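Local structure of putative NAD(P)H-flavin oxidoreductase (Streptococcus pyogenes serotype M1, 2HAY) at residues E67-A72 with Q78-S83; L106-K111 with N117-L122; K176-L181 with I187-E192. The protein binds flavin mononucleotide and probably uses it to transfer electrons from NADH or NADPH to acceptors such as quinones. All coordinates share one frame; numbering follows the deposited sequence. Where two conformers were deposited one is given.

Contact 1 of 3, residues E67-A72 with Q78-S83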
loop_
_atom_site.group_PDB
_atom_site.type_symbol
_atom_site.label_atom_id
_atom_site.label_comp_id
_atom_site.label_asym_id
_atom_site.label_seq_id
_atom_site.Cartn_x
_atom_site.Cartn_y
_atom_site.Cartn_z
ATOM N N GLU B 67 -15.088 -20.588 -9.724
ATOM C CA GLU B 67 -15.628 -19.615 -10.673
ATOM C C GLU B 67 -14.685 -18.458 -11.021
ATOM O O GLU B 67 -14.672 -17.993 -12.155
ATOM C CB GLU B 67 -16.951 -19.070 -10.159
ATOM C CG GLU B 67 -17.821 -18.534 -11.237
ATOM C CD GLU B 67 -19.239 -18.222 -10.760
ATOM O OE1 GLU B 67 -19.599 -18.596 -9.612
ATOM O OE2 GLU B 67 -19.977 -17.597 -11.557
ATOM N N ILE B 68 -13.895 -17.998 -10.052
ATOM C CA ILE B 68 -12.933 -16.910 -10.277
ATOM C C ILE B 68 -11.787 -17.380 -11.180
ATOM O O ILE B 68 -11.325 -16.651 -12.054
ATOM C CB ILE B 68 -12.412 -16.327 -8.916
ATOM C CG1 ILE B 68 -13.478 -15.413 -8.291
ATOM C CG2 ILE B 68 -11.075 -15.587 -9.071
ATOM C CD1 ILE B 68 -13.182 -15.048 -6.830
ATOM N N LYS B 69 -11.386 -18.634 -10.991
ATOM C CA LYS B 69 -10.158 -19.203 -11.571
ATOM C C LYS B 69 -9.877 -18.996 -13.095
ATOM O O LYS B 69 -8.752 -18.628 -13.444
ATOM C CB LYS B 69 -10.060 -20.682 -11.178
ATOM C CG LYS B 69 -8.660 -21.191 -10.885
ATOM C CD LYS B 69 -8.706 -22.670 -10.459
ATOM C CE LYS B 69 -8.763 -22.829 -8.929
ATOM N NZ LYS B 69 -8.969 -24.274 -8.555
ATOM N N PRO B 70 -10.868 -19.236 -13.996
ATOM C CA PRO B 70 -10.617 -18.988 -15.430
ATOM C C PRO B 70 -10.289 -17.536 -15.801
ATOM O O PRO B 70 -9.789 -17.286 -16.902
ATOM C CB PRO B 70 -11.948 -19.364 -16.104
ATOM C CG PRO B 70 -12.640 -20.239 -15.151
ATOM C CD PRO B 70 -12.228 -19.766 -13.780
ATOM N N PHE B 71 -10.592 -16.587 -14.922
ATOM C CA PHE B 71 -10.347 -15.189 -15.248
ATOM C C PHE B 71 -9.230 -14.611 -14.425
ATOM O O PHE B 71 -9.032 -13.407 -14.428
ATOM C CB PHE B 71 -11.619 -14.366 -15.047
ATOM C CG PHE B 71 -12.846 -14.993 -15.663
ATOM C CD1 PHE B 71 -13.831 -15.540 -14.852
ATOM C CD2 PHE B 71 -12.989 -15.058 -17.038
ATOM C CE1 PHE B 71 -14.967 -16.120 -15.399
ATOM C CE2 PHE B 71 -14.124 -15.639 -17.617
ATOM C CZ PHE B 71 -15.117 -16.172 -16.794
ATOM N N ALA B 72 -8.507 -15.484 -13.727
ATOM C CA ALA B 72 -7.465 -15.081 -12.810
ATOM C C ALA B 72 -6.128 -15.712 -13.212
ATOM O O ALA B 72 -5.607 -16.560 -12.489
ATOM C CB ALA B 72 -7.859 -15.460 -11.392
ATOM N N GLN B 78 -2.543 -20.525 -6.713
ATOM C CA GLN B 78 -2.846 -19.941 -5.405
ATOM C C GLN B 78 -4.269 -20.287 -4.939
ATOM O O GLN B 78 -4.453 -20.757 -3.818
ATOM C CB GLN B 78 -2.589 -18.434 -5.411
ATOM C CG GLN B 78 -1.133 -18.064 -5.611
ATOM C CD GLN B 78 -0.789 -17.713 -7.051
ATOM O OE1 GLN B 78 -1.170 -18.416 -8.004
ATOM N NE2 GLN B 78 -0.066 -16.606 -7.222
ATOM N N LEU B 79 -5.265 -20.071 -5.815
ATOM C CA LEU B 79 -6.641 -20.522 -5.582
ATOM C C LEU B 79 -6.748 -22.047 -5.360
ATOM O O LEU B 79 -7.557 -22.497 -4.538
ATOM C CB LEU B 79 -7.543 -20.092 -6.742
ATOM C CG LEU B 79 -7.913 -18.612 -6.902
ATOM C CD1 LEU B 79 -8.522 -18.379 -8.275
ATOM C CD2 LEU B 79 -8.880 -18.133 -5.816
ATOM N N GLU B 80 -5.945 -22.840 -6.073
ATOM C CA GLU B 80 -5.931 -24.282 -5.867
ATOM C C GLU B 80 -5.425 -24.702 -4.486
ATOM O O GLU B 80 -6.006 -25.598 -3.859
ATOM C CB GLU B 80 -5.041 -24.991 -6.889
ATOM C CG GLU B 80 -5.635 -25.220 -8.236
ATOM C CD GLU B 80 -6.632 -26.376 -8.299
ATOM O OE1 GLU B 80 -6.615 -27.303 -7.440
ATOM O OE2 GLU B 80 -7.429 -26.342 -9.253
ATOM N N THR B 81 -4.328 -24.094 -4.032
ATOM C CA THR B 81 -3.504 -24.716 -2.986
ATOM C C THR B 81 -3.364 -23.914 -1.696
ATOM O O THR B 81 -2.955 -24.464 -0.661
ATOM C CB THR B 81 -2.088 -25.046 -3.517
ATOM O OG1 THR B 81 -1.441 -23.848 -3.929
ATOM C CG2 THR B 81 -2.148 -26.027 -4.713
ATOM N N ALA B 82 -3.714 -22.628 -1.740
ATOM C CA ALA B 82 -3.494 -21.754 -0.589
ATOM C C ALA B 82 -4.371 -22.180 0.572
ATOM O O ALA B 82 -5.455 -22.706 0.376
ATOM C CB ALA B 82 -3.748 -20.285 -0.952
ATOM N N SER B 83 -3.866 -22.007 1.786
ATOM C CA SER B 83 -4.648 -22.256 2.990
ATOM C C SER B 83 -5.828 -21.268 3.106
ATOM O O SER B 83 -6.972 -21.671 3.313
ATOM C CB SER B 83 -3.737 -22.135 4.199
ATOM O OG SER B 83 -4.497 -22.001 5.362
#
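Leu79 and Lys69 make most of this contact, their side chains sliding past each other in opposite directions where the chain leaving helix 62-68 faces helix 76-81. The tight part lies round Leu79 CD1. This one methyl sits 3.8 Å from both Lys69 CA and Lys69 CG, while Ile68 CG2 comes to 3.9 Å from it. Ala72 CB adds a looser contact, 4.3 Å from the same Leu79 CD1. Ile68 can offer that branch because CG2 stands anti to its backbone N, with CG1 beside the N at chi1 -77°; its side chain crosses that of Leu79 at about a right angle. Behind Ile68, Met197 of strand 192-201 continues the apolar layer into the sheet.

Toward solvent the contact thins to a single ion pair. Lys69 runs its aliphatic chain along Leu79, with CE 3.7 Å from Leu79 CB, and a bend at chi3 (-94°) carries the ammonium group over to Glu80. There Lys69 NZ donates to Glu80 OE2 at 2.7 Å, a salt-bridged hydrogen bond that arrives from above the carboxylate plane, 66° out of it. Glu80, on the exposed side of its helix, bends at chi2 to meet the lysine, whereas Leu79 and Ile68 are buried.

The turn between the helices is short: Phe71 N and Ala72 N bond back to Ile68 O and Lys69 O, and the chain then passes through Gly74, an FMN-binding residue. Gln78, on the same helix as Leu79, touches the flavin nucleotide itself. The arrangement is a pair of consecutive short helices joined by a tight connection, on the border of the FMN pocket of the nitroreductase fold.

Contact 2 of 3, residues L106-K111 with N117-L122. With SO4 (sulfate ion), chain G.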
loop_
_atom_site.group_PDB
_atom_site.type_symbol
_atom_site.label_atom_id
_atom_site.label_comp_id
_atom_site.label_asym_id
_atom_site.label_seq_id
_atom_site.Cartn_x
_atom_site.Cartn_y
_atom_site.Cartn_z
ATOM N N LEU B 106 -17.562 11.611 12.325
ATOM C CA LEU B 106 -18.420 11.273 13.458
ATOM C C LEU B 106 -17.816 10.206 14.371
ATOM O O LEU B 106 -17.870 10.348 15.587
ATOM C CB LEU B 106 -19.805 10.846 12.984
ATOM C CG LEU B 106 -20.585 11.883 12.157
ATOM C CD1 LEU B 106 -21.806 11.255 11.477
ATOM C CD2 LEU B 106 -20.998 13.106 13.000
ATOM N N ARG B 107 -17.243 9.161 13.770
ATOM C CA ARG B 107 -16.530 8.088 14.467
ATOM C C ARG B 107 -15.511 8.615 15.446
ATOM O O ARG B 107 -15.271 8.006 16.480
ATOM C CB ARG B 107 -15.760 7.195 13.469
ATOM C CG ARG B 107 -16.545 6.055 12.891
ATOM C CD ARG B 107 -15.658 4.856 12.510
ATOM N NE ARG B 107 -14.710 5.103 11.420
ATOM C CZ ARG B 107 -15.040 5.281 10.138
ATOM N NH1 ARG B 107 -16.324 5.299 9.761
ATOM N NH2 ARG B 107 -14.085 5.488 9.229
ATOM N N ARG B 108 -14.886 9.723 15.070
ATOM C CA ARG B 108 -13.844 10.375 15.846
ATOM C C ARG B 108 -14.401 11.498 16.736
ATOM O O ARG B 108 -13.645 12.265 17.327
ATOM C CB ARG B 108 -12.777 10.915 14.899
ATOM C CG ARG B 108 -12.016 9.819 14.148
ATOM C CD ARG B 108 -11.270 10.380 12.959
ATOM N NE ARG B 108 -10.603 11.626 13.309
ATOM C CZ ARG B 108 -9.886 12.375 12.469
ATOM N NH1 ARG B 108 -9.320 13.502 12.919
ATOM N NH2 ARG B 108 -9.731 12.001 11.195
ATOM N N GLY B 109 -15.721 11.590 16.836
ATOM C CA GLY B 109 -16.355 12.591 17.696
ATOM C C GLY B 109 -16.374 14.012 17.144
ATOM O O GLY B 109 -16.610 14.973 17.888
ATOM N N ILE B 110 -16.121 14.144 15.844
ATOM C CA ILE B 110 -16.187 15.431 15.149
ATOM C C ILE B 110 -17.575 15.616 14.502
ATOM O O ILE B 110 -17.986 14.843 13.626
ATOM C CB ILE B 110 -15.044 15.565 14.109
ATOM C CG1 ILE B 110 -13.687 15.336 14.784
ATOM C CG2 ILE B 110 -15.087 16.924 13.456
ATOM C CD1 ILE B 110 -12.593 14.816 13.859
ATOM N N LYS B 111 -18.297 16.632 14.961
ATOM C CA LYS B 111 -19.690 16.864 14.544
ATOM C C LYS B 111 -20.115 18.306 14.769
ATOM O O LYS B 111 -20.980 18.823 14.054
ATOM C CB LYS B 111 -20.653 15.944 15.315
ATOM C CG LYS B 111 -20.360 15.824 16.818
ATOM C CD LYS B 111 -21.627 15.693 17.654
ATOM C CE LYS B 111 -22.257 14.302 17.554
ATOM N NZ LYS B 111 -23.327 14.133 18.595
ATOM N N ASN B 117 -17.858 20.677 9.690
ATOM C CA ASN B 117 -17.964 21.447 8.450
ATOM C C ASN B 117 -16.636 22.014 7.980
ATOM O O ASN B 117 -16.340 22.003 6.773
ATOM C CB ASN B 117 -18.999 22.566 8.596
ATOM C CG ASN B 117 -20.417 22.033 8.735
ATOM O OD1 ASN B 117 -21.123 22.381 9.683
ATOM N ND2 ASN B 117 -20.838 21.170 7.796
ATOM N N SER B 118 -15.834 22.497 8.932
ATOM C CA SER B 118 -14.497 22.977 8.617
ATOM C C SER B 118 -13.588 21.865 8.070
ATOM O O SER B 118 -12.792 22.118 7.164
ATOM C CB SER B 118 -13.844 23.638 9.826
ATOM O OG SER B 118 -13.086 22.693 10.567
ATOM N N ARG B 119 -13.678 20.654 8.634
ATOM C CA ARG B 119 -12.924 19.530 8.066
ATOM C C ARG B 119 -13.432 19.186 6.674
ATOM O O ARG B 119 -12.636 18.978 5.765
ATOM C CB ARG B 119 -12.883 18.306 8.990
ATOM C CG ARG B 119 -11.550 18.188 9.729
ATOM C CD ARG B 119 -11.751 17.688 11.156
ATOM N NE ARG B 119 -10.537 17.710 11.988
ATOM C CZ ARG B 119 -9.538 16.833 11.889
ATOM N NH1 ARG B 119 -8.481 16.919 12.701
ATOM N NH2 ARG B 119 -9.583 15.870 10.970
ATOM N N LEU B 120 -14.753 19.189 6.502
ATOM C CA LEU B 120 -15.347 18.900 5.192
ATOM C C LEU B 120 -14.811 19.845 4.113
ATOM O O LEU B 120 -14.585 19.432 2.964
ATOM C CB LEU B 120 -16.874 18.930 5.242
ATOM C CG LEU B 120 -17.518 17.744 5.971
ATOM C CD1 LEU B 120 -19.040 17.909 6.010
ATOM C CD2 LEU B 120 -17.138 16.447 5.314
ATOM N N LYS B 121 -14.571 21.090 4.513
ATOM C CA LYS B 121 -14.024 22.112 3.634
ATOM C C LYS B 121 -12.581 21.816 3.223
ATOM O O LYS B 121 -12.211 22.051 2.079
ATOM C CB LYS B 121 -14.105 23.477 4.312
ATOM C CG LYS B 121 -14.188 24.627 3.363
ATOM C CD LYS B 121 -15.031 25.753 3.986
ATOM C CE LYS B 121 -15.754 26.572 2.917
ATOM N NZ LYS B 121 -17.239 26.649 3.181
ATOM N N LEU B 122 -11.775 21.318 4.156
ATOM C CA LEU B 122 -10.438 20.830 3.829
ATOM C C LEU B 122 -10.479 19.599 2.924
ATOM O O LEU B 122 -9.682 19.459 1.983
ATOM C CB LEU B 122 -9.668 20.450 5.096
ATOM C CG LEU B 122 -8.288 21.108 5.201
ATOM C CD1 LEU B 122 -7.562 20.530 6.408
ATOM C CD2 LEU B 122 -7.459 20.978 3.885
HETATM S S SO4 G . -6.547 14.716 9.013
HETATM O O1 SO4 G . -7.665 15.692 8.802
HETATM O O2 SO4 G . -5.959 14.464 7.626
HETATM O O3 SO4 G . -5.476 15.362 10.006
HETATM O O4 SO4 G . -7.088 13.338 9.624
#
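Two arginines bring their guanidinium groups together here: Arg108 NH1 lies 3.1 Å from Arg119 NH2, a pair of donors with no hydrogen bond between them. Their guanidinium planes are turned 85° apart, and the side chains cross at about a right angle. Both groups approach a sulfate, probably taken up from the crystallisation liquor, whose negative charge would be expected to favour their closeness. Arg119 NH2 comes to 2.9 Å from sulfate O1, obliquely to its own guanidinium plane. Arg108 NH2 gives a weak hydrogen bond of 3.4 Å to sulfate O4, which lies at the edge of that guanidinium.

Arg108 stands in the turn that ends helix 99-106, and its chain bends at chi3 (43°) on the way to Arg119. Gly109, with positive phi (77°), is the C-prime residue of a Schellman motif: its N bonds to Leu106 O, and Ile110 N bonds to Leu105 O. The contact lies at the subunit interface beside a bound FMN, about 4 Å from the Arg108 side chain; Arg119 packs against Arg23 of the second subunit, an FMN-binding residue.

The next residue, Ile110, is directed at helix 116-130. Its CD1 packs over one face of the Arg119 guanidinium, toward the rim and 4.0 Å from Arg119 NE, while Ile110 CG2 lies 4.1 Å from Arg119 CD. Arg119 NH2 also makes a weak hydrogen bond to Tyr123 OH one turn further along the helix. Leu105 touches both Ile110 and Arg119 from helix 99-106, and Leu122 packs against Trp73 of the second subunit.

Contact 3 of 3, residues K176-L181 with I187-E192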
loop_
_atom_site.group_PDB
_atom_site.type_symbol
_atom_site.label_atom_id
_atom_site.label_comp_id
_atom_site.label_asym_id
_atom_site.label_seq_id
_atom_site.Cartn_x
_atom_site.Cartn_y
_atom_site.Cartn_z
ATOM N N LYS B 176 -14.958 -8.913 -14.455
ATOM C CA LYS B 176 -15.484 -10.254 -14.351
ATOM C C LYS B 176 -15.527 -10.792 -12.912
ATOM O O LYS B 176 -16.506 -11.402 -12.514
ATOM C CB LYS B 176 -14.698 -11.206 -15.259
ATOM C CG LYS B 176 -14.971 -10.954 -16.736
ATOM C CD LYS B 176 -14.190 -11.909 -17.637
ATOM C CE LYS B 176 -14.224 -11.477 -19.139
ATOM N NZ LYS B 176 -12.997 -12.047 -19.855
ATOM N N VAL B 177 -14.472 -10.540 -12.137
ATOM C CA VAL B 177 -14.393 -11.012 -10.747
ATOM C C VAL B 177 -15.360 -10.248 -9.863
ATOM O O VAL B 177 -16.041 -10.850 -9.020
ATOM C CB VAL B 177 -12.934 -10.955 -10.217
ATOM C CG1 VAL B 177 -12.893 -11.199 -8.728
ATOM C CG2 VAL B 177 -12.101 -12.014 -10.944
ATOM N N ASN B 178 -15.425 -8.928 -10.067
ATOM C CA ASN B 178 -16.472 -8.100 -9.478
ATOM C C ASN B 178 -17.868 -8.632 -9.766
ATOM O O ASN B 178 -18.714 -8.668 -8.889
ATOM C CB ASN B 178 -16.363 -6.647 -9.950
ATOM C CG ASN B 178 -15.386 -5.817 -9.095
ATOM O OD1 ASN B 178 -15.209 -6.083 -7.919
ATOM N ND2 ASN B 178 -14.782 -4.789 -9.695
ATOM N N HIS B 179 -18.112 -9.047 -10.999
ATOM C CA HIS B 179 -19.424 -9.564 -11.289
ATOM C C HIS B 179 -19.703 -10.912 -10.655
ATOM O O HIS B 179 -20.849 -11.181 -10.289
ATOM C CB HIS B 179 -19.745 -9.498 -12.784
ATOM C CG HIS B 179 -20.031 -8.099 -13.237
ATOM N ND1 HIS B 179 -19.033 -7.179 -13.476
ATOM C CD2 HIS B 179 -21.200 -7.445 -13.433
ATOM C CE1 HIS B 179 -19.570 -6.023 -13.812
ATOM N NE2 HIS B 179 -20.882 -6.161 -13.808
ATOM N N ILE B 180 -18.669 -11.731 -10.478
ATOM C CA ILE B 180 -18.845 -13.018 -9.803
ATOM C C ILE B 180 -19.146 -12.765 -8.336
ATOM O O ILE B 180 -20.025 -13.397 -7.771
ATOM C CB ILE B 180 -17.610 -13.946 -9.984
ATOM C CG1 ILE B 180 -17.532 -14.455 -11.424
ATOM C CG2 ILE B 180 -17.615 -15.139 -8.992
ATOM C CD1 ILE B 180 -16.103 -14.865 -11.820
ATOM N N LEU B 181 -18.439 -11.804 -7.743
ATOM C CA LEU B 181 -18.594 -11.477 -6.329
ATOM C C LEU B 181 -19.939 -10.845 -6.029
ATOM O O LEU B 181 -20.569 -11.186 -5.036
ATOM C CB LEU B 181 -17.475 -10.561 -5.829
ATOM C CG LEU B 181 -16.045 -11.102 -5.812
ATOM C CD1 LEU B 181 -15.100 -10.068 -5.169
ATOM C CD2 LEU B 181 -15.987 -12.438 -5.110
ATOM N N ILE B 187 -20.054 -8.742 -2.485
ATOM C CA ILE B 187 -19.896 -7.301 -2.489
ATOM C C ILE B 187 -21.163 -6.650 -3.014
ATOM O O ILE B 187 -21.986 -7.297 -3.674
ATOM C CB ILE B 187 -18.674 -6.837 -3.329
ATOM C CG1 ILE B 187 -18.849 -7.152 -4.816
ATOM C CG2 ILE B 187 -17.353 -7.394 -2.767
ATOM C CD1 ILE B 187 -17.799 -6.514 -5.693
ATOM N N ASP B 188 -21.352 -5.375 -2.676
ATOM C CA ASP B 188 -22.348 -4.557 -3.372
ATOM C C ASP B 188 -21.607 -3.731 -4.436
ATOM O O ASP B 188 -20.987 -2.730 -4.112
ATOM C CB ASP B 188 -23.102 -3.653 -2.395
ATOM C CG ASP B 188 -24.099 -2.729 -3.096
ATOM O OD1 ASP B 188 -24.276 -2.819 -4.331
ATOM O OD2 ASP B 188 -24.719 -1.898 -2.405
ATOM N N LEU B 189 -21.679 -4.166 -5.693
ATOM C CA LEU B 189 -20.941 -3.538 -6.795
ATOM C C LEU B 189 -21.237 -2.042 -7.003
ATOM O O LEU B 189 -20.440 -1.300 -7.597
ATOM C CB LEU B 189 -21.197 -4.276 -8.107
ATOM C CG LEU B 189 -19.985 -4.767 -8.920
ATOM C CD1 LEU B 189 -20.326 -4.935 -10.414
ATOM C CD2 LEU B 189 -18.689 -3.919 -8.694
ATOM N N GLU B 190 -22.386 -1.589 -6.544
ATOM C CA GLU B 190 -22.681 -0.159 -6.656
ATOM C C GLU B 190 -21.935 0.670 -5.592
ATOM O O GLU B 190 -21.777 1.873 -5.754
ATOM C CB GLU B 190 -24.199 0.090 -6.631
ATOM C CG GLU B 190 -25.018 -0.768 -7.639
ATOM C CD GLU B 190 -24.831 -0.392 -9.139
ATOM O OE1 GLU B 190 -25.330 -1.175 -9.994
ATOM O OE2 GLU B 190 -24.214 0.662 -9.488
ATOM N N LYS B 191 -21.464 0.012 -4.529
ATOM C CA LYS B 191 -20.837 0.706 -3.398
ATOM C C LYS B 191 -19.334 0.451 -3.251
ATOM O O LYS B 191 -18.663 1.190 -2.549
ATOM C CB LYS B 191 -21.539 0.336 -2.078
ATOM C CG LYS B 191 -22.909 1.003 -1.875
ATOM C CD LYS B 191 -23.633 0.454 -0.642
ATOM C CE LYS B 191 -25.059 0.969 -0.568
ATOM N NZ LYS B 191 -25.874 0.200 0.419
ATOM N N GLU B 192 -18.833 -0.593 -3.912
ATOM C CA GLU B 192 -17.496 -1.146 -3.674
ATOM C C GLU B 192 -17.030 -2.033 -4.834
ATOM O O GLU B 192 -17.830 -2.468 -5.685
ATOM C CB GLU B 192 -17.427 -1.921 -2.344
ATOM C CG GLU B 192 -18.176 -3.249 -2.299
ATOM C CD GLU B 192 -18.559 -3.717 -0.885
ATOM O OE1 GLU B 192 -17.955 -3.272 0.146
ATOM O OE2 GLU B 192 -19.500 -4.532 -0.802
#
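Leu189 reaches from the loop after helix 174-183 back onto that helix and splits its two methyls between neighbouring residues. Its CB carries the side chain toward the helix. CG, the branch point, comes to 4.1 Å from the backbone oxygen Asn178 O. From there CD2 drops onto Asn178, where it is 3.8 Å from both CB and CG of the amide side chain. CD1 goes the other way, over one face of the His179 imidazole, as a CH-pi contact: Leu189 CD1 is 3.8 Å from the ring centroid and 17° off the normal, displaced toward the CE1-NE2 rim. With chi1 at -126°, off a staggered value, the two methyls are set one on each side chain. His179 ND1 is meanwhile hydrogen-bonded to Asp175 O within the helix.

Deeper in, Ile187 takes over. Its CG1 stands between the backbone N and the carbonyl carbon (chi1 65°), and it meets Leu181 CB at 3.8 Å. Beyond it, CD1 sits 3.4 Å from Asn178 OD1, an oxygen whose polar partner is Ile194 N on strand 192-201. That bond ties the helix directly to the strand that follows the loop. Leu181 and Ile187 also touch the sheet, on Leu87 and Ile89 of strand 84-91 respectively.

The loop is also bonded within itself. Asp188 OD1 accepts from Glu190 N at 3.2 Å in an Asx turn, and Asp188 N gives a nearly straight bond to Glu192 OE2, on its anti lone pair. Glu192 OE1 is in turn salt-bridged to Arg55. The whole is a helix-to-strand connection of the alpha-beta nitroreductase fold, in which the loop doubles back over the helix before entering the central antiparallel sheet.

Overall arrangement
From the N terminus, contact 1 comes first and closes the short turn between helices 62-68 and 76-81. Contact 2 then closes the connection from helix 99-106 into helix 116-130, and contact 3 the one from helix 174-183 into strand 192-201. The three follow in series, so none nests within or crosses another. Contacts 1 and 3 are neighbours in space, with centres about 17 Å apart: Phe71 packs on Lys176 and Ile180, joining the connection after helix 62-68 to helix 174-183. Contact 2 stands apart, its centre about 42 Å from that of contact 1 on the opposite side of the chain's centre, where it borders the second subunit.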